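PDB 4L8K: putative peptidase from Parabacteroides merdae, which is a putative serine peptidase of family S41 that probably cleaves peptide bonds, though its substrates are not established. Local coordinates for residues E13-I18 with D55-M60; D34-R39 with L61-D66. All coordinates share one frame; numbering follows the deposited sequence.

Interaction 1. Residues E13-I18 with D55-M60; sequences EALWRI and DILGKM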
loop_
_atom_site.group_PDB
_atom_site.type_symbol
_atom_site.label_atom_id
_atom_site.label_comp_id
_atom_site.label_asym_id
_atom_site.label_seq_id
_atom_site.Cartn_x
_atom_site.Cartn_y
_atom_site.Cartn_z
ATOM N N GLU A 13 14.612 -23.240 14.920
ATOM C CA GLU A 13 13.766 -24.295 14.359
ATOM C C GLU A 13 12.320 -23.825 14.207
ATOM O O GLU A 13 11.761 -23.979 13.130
ATOM C CB GLU A 13 13.809 -25.575 15.224
ATOM C CG GLU A 13 15.142 -26.307 15.224
ATOM C CD GLU A 13 15.571 -27.068 13.982
ATOM O OE1 GLU A 13 14.741 -27.255 13.060
ATOM O OE2 GLU A 13 16.745 -27.508 13.949
ATOM N N ALA A 14 11.743 -23.215 15.263
ATOM C CA ALA A 14 10.365 -22.722 15.273
ATOM C C ALA A 14 10.149 -21.624 14.230
ATOM O O ALA A 14 9.190 -21.716 13.464
ATOM C CB ALA A 14 10.002 -22.202 16.650
ATOM N N LEU A 15 11.058 -20.623 14.169
ATOM C CA LEU A 15 10.978 -19.536 13.203
ATOM C C LEU A 15 11.087 -20.059 11.759
ATOM O O LEU A 15 10.302 -19.632 10.917
ATOM C CB LEU A 15 12.049 -18.453 13.477
ATOM C CG LEU A 15 12.047 -17.253 12.494
ATOM C CD1 LEU A 15 10.681 -16.554 12.439
ATOM C CD2 LEU A 15 13.136 -16.281 12.803
ATOM N N TRP A 16 12.040 -20.974 11.478
ATOM C CA TRP A 16 12.201 -21.536 10.137
ATOM C C TRP A 16 10.905 -22.263 9.692
ATOM O O TRP A 16 10.464 -22.093 8.551
ATOM C CB TRP A 16 13.418 -22.495 10.072
ATOM C CG TRP A 16 13.686 -22.947 8.664
ATOM C CD1 TRP A 16 14.403 -22.277 7.715
ATOM C CD2 TRP A 16 13.055 -24.053 7.984
ATOM N NE1 TRP A 16 14.339 -22.947 6.511
ATOM C CE2 TRP A 16 13.518 -24.042 6.649
ATOM C CE3 TRP A 16 12.212 -25.105 8.397
ATOM C CZ2 TRP A 16 13.177 -25.047 5.727
ATOM C CZ3 TRP A 16 11.872 -26.093 7.482
ATOM C CH2 TRP A 16 12.339 -26.054 6.163
ATOM N N ARG A 17 10.314 -23.062 10.606
ATOM C CA ARG A 17 9.096 -23.844 10.403
ATOM C C ARG A 17 7.872 -22.936 10.191
ATOM O O ARG A 17 7.067 -23.211 9.296
ATOM C CB ARG A 17 8.863 -24.790 11.587
ATOM C CG ARG A 17 8.699 -26.259 11.183
ATOM C CD ARG A 17 8.391 -27.154 12.368
ATOM N NE ARG A 17 6.997 -27.604 12.369
ATOM C CZ ARG A 17 5.998 -26.960 12.966
ATOM N NH1 ARG A 17 6.226 -25.821 13.615
ATOM N NH2 ARG A 17 4.762 -27.438 12.907
ATOM N N ILE A 18 7.749 -21.843 10.989
ATOM C CA ILE A 18 6.641 -20.885 10.860
ATOM C C ILE A 18 6.661 -20.278 9.437
ATOM O O ILE A 18 5.613 -20.204 8.790
ATOM C CB ILE A 18 6.656 -19.801 11.974
ATOM C CG1 ILE A 18 6.261 -20.419 13.334
ATOM C CG2 ILE A 18 5.711 -18.629 11.622
ATOM C CD1 ILE A 18 6.619 -19.600 14.561
ATOM N N ASP A 55 19.940 -11.066 15.880
ATOM C CA ASP A 55 20.616 -10.609 14.660
ATOM C C ASP A 55 20.643 -11.672 13.563
ATOM O O ASP A 55 20.356 -11.351 12.405
ATOM C CB ASP A 55 22.045 -10.157 14.980
ATOM C CG ASP A 55 22.120 -8.791 15.620
ATOM O OD1 ASP A 55 21.053 -8.118 15.729
ATOM O OD2 ASP A 55 23.238 -8.371 15.975
ATOM N N ILE A 56 20.970 -12.932 13.920
ATOM C CA ILE A 56 21.061 -14.033 12.966
ATOM C C ILE A 56 19.660 -14.405 12.412
ATOM O O ILE A 56 19.529 -14.625 11.200
ATOM C CB ILE A 56 21.828 -15.231 13.597
ATOM C CG1 ILE A 56 23.369 -14.977 13.595
ATOM C CG2 ILE A 56 21.478 -16.583 12.984
ATOM C CD1 ILE A 56 24.052 -14.736 12.219
ATOM N N LEU A 57 18.631 -14.450 13.278
ATOM C CA LEU A 57 17.290 -14.787 12.828
ATOM C C LEU A 57 16.693 -13.681 11.957
ATOM O O LEU A 57 15.975 -13.975 10.991
ATOM C CB LEU A 57 16.376 -15.145 14.016
ATOM C CG LEU A 57 16.689 -16.463 14.776
ATOM C CD1 LEU A 57 15.526 -16.837 15.726
ATOM C CD2 LEU A 57 17.022 -17.614 13.816
ATOM N N GLY A 58 17.073 -12.441 12.241
ATOM C CA GLY A 58 16.657 -11.292 11.444
ATOM C C GLY A 58 17.257 -11.360 10.051
ATOM O O GLY A 58 16.565 -11.095 9.062
ATOM N N LYS A 59 18.547 -11.762 9.967
ATOM C CA LYS A 59 19.270 -11.945 8.699
ATOM C C LYS A 59 18.654 -13.072 7.890
ATOM O O LYS A 59 18.569 -12.974 6.659
ATOM C CB LYS A 59 20.754 -12.235 8.944
ATOM C CG LYS A 59 21.586 -10.986 9.072
ATOM C CD LYS A 59 22.906 -11.237 9.814
ATOM C CE LYS A 59 23.594 -9.929 10.182
ATOM N NZ LYS A 59 24.110 -9.188 8.985
HETATM N N MSE A 60 18.193 -14.130 8.590
HETATM C CA MSE A 60 17.504 -15.276 7.985
HETATM C C MSE A 60 16.209 -14.829 7.335
HETATM O O MSE A 60 15.936 -15.242 6.212
HETATM C CB MSE A 60 17.224 -16.367 9.011
HETATM C CG MSE A 60 16.830 -17.672 8.364
HETATM SE SE MSE A 60 16.454 -19.112 9.605
HETATM C CE MSE A 60 14.718 -18.569 10.188
#

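Interaction 2. Residues D34-R39 with L61-D66; sequences DDVYDR and LAEVKD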
loop_
_atom_site.group_PDB
_atom_site.type_symbol
_atom_site.label_atom_id
_atom_site.label_comp_id
_atom_site.label_asym_id
_atom_site.label_seq_id
_atom_site.Cartn_x
_atom_site.Cartn_y
_atom_site.Cartn_z
ATOM N N ASP A 34 15.079 -24.368 1.961
ATOM C CA ASP A 34 15.787 -25.550 2.467
ATOM C C ASP A 34 17.288 -25.273 2.592
ATOM O O ASP A 34 17.908 -25.749 3.543
ATOM C CB ASP A 34 15.548 -26.772 1.558
ATOM C CG ASP A 34 14.202 -27.463 1.725
ATOM O OD1 ASP A 34 13.598 -27.342 2.816
ATOM O OD2 ASP A 34 13.778 -28.171 0.781
ATOM N N ASP A 35 17.871 -24.501 1.640
ATOM C CA ASP A 35 19.292 -24.118 1.664
ATOM C C ASP A 35 19.528 -23.066 2.746
ATOM O O ASP A 35 20.630 -22.995 3.292
ATOM C CB ASP A 35 19.791 -23.589 0.299
ATOM C CG ASP A 35 19.559 -24.491 -0.912
ATOM O OD1 ASP A 35 19.425 -25.730 -0.725
ATOM O OD2 ASP A 35 19.547 -23.962 -2.053
ATOM N N VAL A 36 18.486 -22.246 3.042
ATOM C CA VAL A 36 18.491 -21.241 4.110
ATOM C C VAL A 36 18.555 -22.013 5.445
ATOM O O VAL A 36 19.319 -21.630 6.348
ATOM C CB VAL A 36 17.272 -20.258 4.015
ATOM C CG1 VAL A 36 17.048 -19.508 5.323
ATOM C CG2 VAL A 36 17.448 -19.267 2.862
ATOM N N TYR A 37 17.801 -23.138 5.544
ATOM C CA TYR A 37 17.858 -23.971 6.745
ATOM C C TYR A 37 19.285 -24.520 6.946
ATOM O O TYR A 37 19.817 -24.398 8.040
ATOM C CB TYR A 37 16.846 -25.138 6.717
ATOM C CG TYR A 37 16.937 -25.996 7.960
ATOM C CD1 TYR A 37 16.221 -25.670 9.108
ATOM C CD2 TYR A 37 17.817 -27.078 8.022
ATOM C CE1 TYR A 37 16.354 -26.415 10.281
ATOM C CE2 TYR A 37 17.973 -27.822 9.195
ATOM C CZ TYR A 37 17.223 -27.499 10.315
ATOM O OH TYR A 37 17.363 -28.254 11.456
ATOM N N ASP A 38 19.876 -25.132 5.903
ATOM C CA ASP A 38 21.211 -25.751 5.963
ATOM C C ASP A 38 22.284 -24.756 6.386
ATOM O O ASP A 38 23.125 -25.095 7.217
ATOM C CB ASP A 38 21.592 -26.396 4.620
ATOM C CG ASP A 38 20.681 -27.529 4.193
ATOM O OD1 ASP A 38 20.065 -28.162 5.080
ATOM O OD2 ASP A 38 20.587 -27.784 2.972
ATOM N N ARG A 39 22.233 -23.523 5.847
ATOM C CA ARG A 39 23.214 -22.486 6.169
ATOM C C ARG A 39 23.076 -21.990 7.619
ATOM O O ARG A 39 24.057 -21.983 8.361
ATOM C CB ARG A 39 23.095 -21.312 5.197
ATOM C CG ARG A 39 23.754 -21.614 3.859
ATOM C CD ARG A 39 23.837 -20.409 2.946
ATOM N NE ARG A 39 22.528 -20.024 2.417
ATOM C CZ ARG A 39 21.959 -18.837 2.598
ATOM N NH1 ARG A 39 22.579 -17.890 3.293
ATOM N NH2 ARG A 39 20.775 -18.580 2.072
ATOM N N LEU A 61 15.418 -13.963 8.022
ATOM C CA LEU A 61 14.172 -13.461 7.432
ATOM C C LEU A 61 14.472 -12.533 6.263
ATOM O O LEU A 61 13.769 -12.590 5.264
ATOM C CB LEU A 61 13.264 -12.757 8.454
ATOM C CG LEU A 61 12.787 -13.590 9.657
ATOM C CD1 LEU A 61 11.841 -12.767 10.502
ATOM C CD2 LEU A 61 12.072 -14.887 9.225
ATOM N N ALA A 62 15.567 -11.760 6.341
ATOM C CA ALA A 62 15.949 -10.840 5.263
ATOM C C ALA A 62 16.368 -11.595 3.972
ATOM O O ALA A 62 16.462 -10.983 2.916
ATOM C CB ALA A 62 17.046 -9.902 5.728
ATOM N N GLU A 63 16.550 -12.921 4.046
ATOM C CA GLU A 63 16.860 -13.756 2.870
ATOM C C GLU A 63 15.736 -13.698 1.821
ATOM O O GLU A 63 16.017 -13.820 0.632
ATOM C CB GLU A 63 17.123 -15.218 3.267
ATOM C CG GLU A 63 18.387 -15.418 4.105
ATOM C CD GLU A 63 19.710 -15.494 3.364
ATOM O OE1 GLU A 63 19.713 -15.807 2.148
ATOM O OE2 GLU A 63 20.756 -15.308 4.028
ATOM N N VAL A 64 14.477 -13.495 2.255
ATOM C CA VAL A 64 13.343 -13.394 1.330
ATOM C C VAL A 64 13.152 -11.939 0.848
ATOM O O VAL A 64 12.228 -11.700 0.090
ATOM C CB VAL A 64 12.004 -14.012 1.842
ATOM C CG1 VAL A 64 12.154 -15.509 2.098
ATOM C CG2 VAL A 64 11.448 -13.282 3.067
ATOM N N LYS A 65 14.012 -10.978 1.270
ATOM C CA LYS A 65 13.990 -9.573 0.816
ATOM C C LYS A 65 12.572 -9.008 0.752
ATOM O O LYS A 65 12.113 -8.552 -0.304
ATOM C CB LYS A 65 14.671 -9.467 -0.565
ATOM C CG LYS A 65 16.135 -9.891 -0.529
ATOM C CD LYS A 65 16.702 -9.928 -1.930
ATOM C CE LYS A 65 18.119 -10.448 -1.994
ATOM N NZ LYS A 65 19.076 -9.584 -1.250
ATOM N N ASP A 66 11.875 -9.055 1.907
ATOM C CA ASP A 66 10.482 -8.669 2.016
ATOM C C ASP A 66 10.284 -7.541 3.051
ATOM O O ASP A 66 10.497 -7.744 4.258
ATOM C CB ASP A 66 9.665 -9.923 2.384
ATOM C CG ASP A 66 8.180 -9.711 2.499
ATOM O OD1 ASP A 66 7.720 -8.574 2.250
ATOM O OD2 ASP A 66 7.475 -10.675 2.830
#

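Interaction 1. Residues E13-I18 with D55-M60
Two helices of the N-terminal helical bundle, 8-22 and 50-61, pack here in the region that belongs to the tricorn protease C1 family, with L15 and W16 of one meeting L57 and M60 of the other. The short segments run nearly parallel: their axes cross at -15° and come no closer than 11.2 Å, a wide spacing that side chains have to bridge. L15 does most of the reaching. Its CG stands anti to the backbone N (chi1 180°), which carries the methyl across to the other helix, where L15 CD2 lies 3.6 Å from L57 CB. L15 CD2 thus lies alongside L57, against its CB, CG and CD1, not end to end with it.

M60, a selenomethionine in this crystal, fills the next position along the interface. Its chain leaves the helix extended and then bends at the last torsion (chi3 77°), turning the CE methyl in between L15 and the start of the W16 side chain. M60 CE sits 3.8 Å from L15 CG and a little farther from W16 CB. The selenium stays beside the indole, not over it: M60 SE is 5.3 Å from the centroid of the W16 five-membered ring and near the ring plane, an edge-on Met-aromatic contact. Beyond this helix pair, W16 NE1 hydrogen-bonds to W33 O and the indole stacks on the W33 ring, which pins the ring that M60 meets. F12 packs against both L57 and M60, while V36 and Y40 of helix 33-43 cover M60 further.

No hydrogen bond crosses between the segments. The contact is apolar helix-helix packing inside the N-terminal helical bundle, with W16 and M60 joining it to helix 33-43.

Interaction 2. Residues D34-R39 with L61-D66
The backbones stay well apart, V36 and E63 being the closest pair at 7.8 Å between CA atoms, where helix 33-43 passes the segment that leads from helix 50-61 toward strand 70-72. Side chains close the gap. R39 and E63 reach for each other across it and form a two-pronged, end-on salt bridge: R39 NH2 donates to E63 OE1 at 3.0 Å, and R39 NH1 to E63 OE2 at 3.2 Å. Both bonds are nearly straight, the first at 168°. The oxygens lie close to the guanidinium plane, yet the nitrogens approach from above the carboxylate, because the two flat groups are turned 61° against each other. A bend in the glutamate (chi2 -82°) turns its carboxylate toward the arginine.

This pairing joins the chain leaving helix 50-61 for strand 70-72 to the side of helix 33-43 in the N-terminal bundle. E63 OE2 also shares a hydrogen bond with Y40 OH, its strongest polar partner, one residue on from R39. A glutamine here would probably leave R39 without its counter-charge and, with only one acceptor oxygen, could answer just one of the two guanidinium nitrogens. Beneath the ion pair the contact turns apolar: V36 CG2 lies 4.1 Å from E63 CB and nearly as close to E63 CG, where the methyl rests alongside the aliphatic stem of the glutamate.

From the N terminus the chain runs along helix 8-22, then helix 33-43, then helix 50-61 and the segment after it. Interaction 1 closes the longer loop, bringing 55-60 back to 13-18 across 36 intervening residues; interaction 2 closes a shorter one, from 34-39 to 61-66. Their segments alternate along the sequence, so the two loops cross, and their centres are about 8 Å apart. Helix 33-43 knits them together: Y37 OH probably hydrogen-bonds to E13 OE2, at 2.7 Å, and V36 CG1 packs on M60 CG. Together the contacts tie three consecutive helices into one bundle and hold the lead-in to strand 70-72 against it.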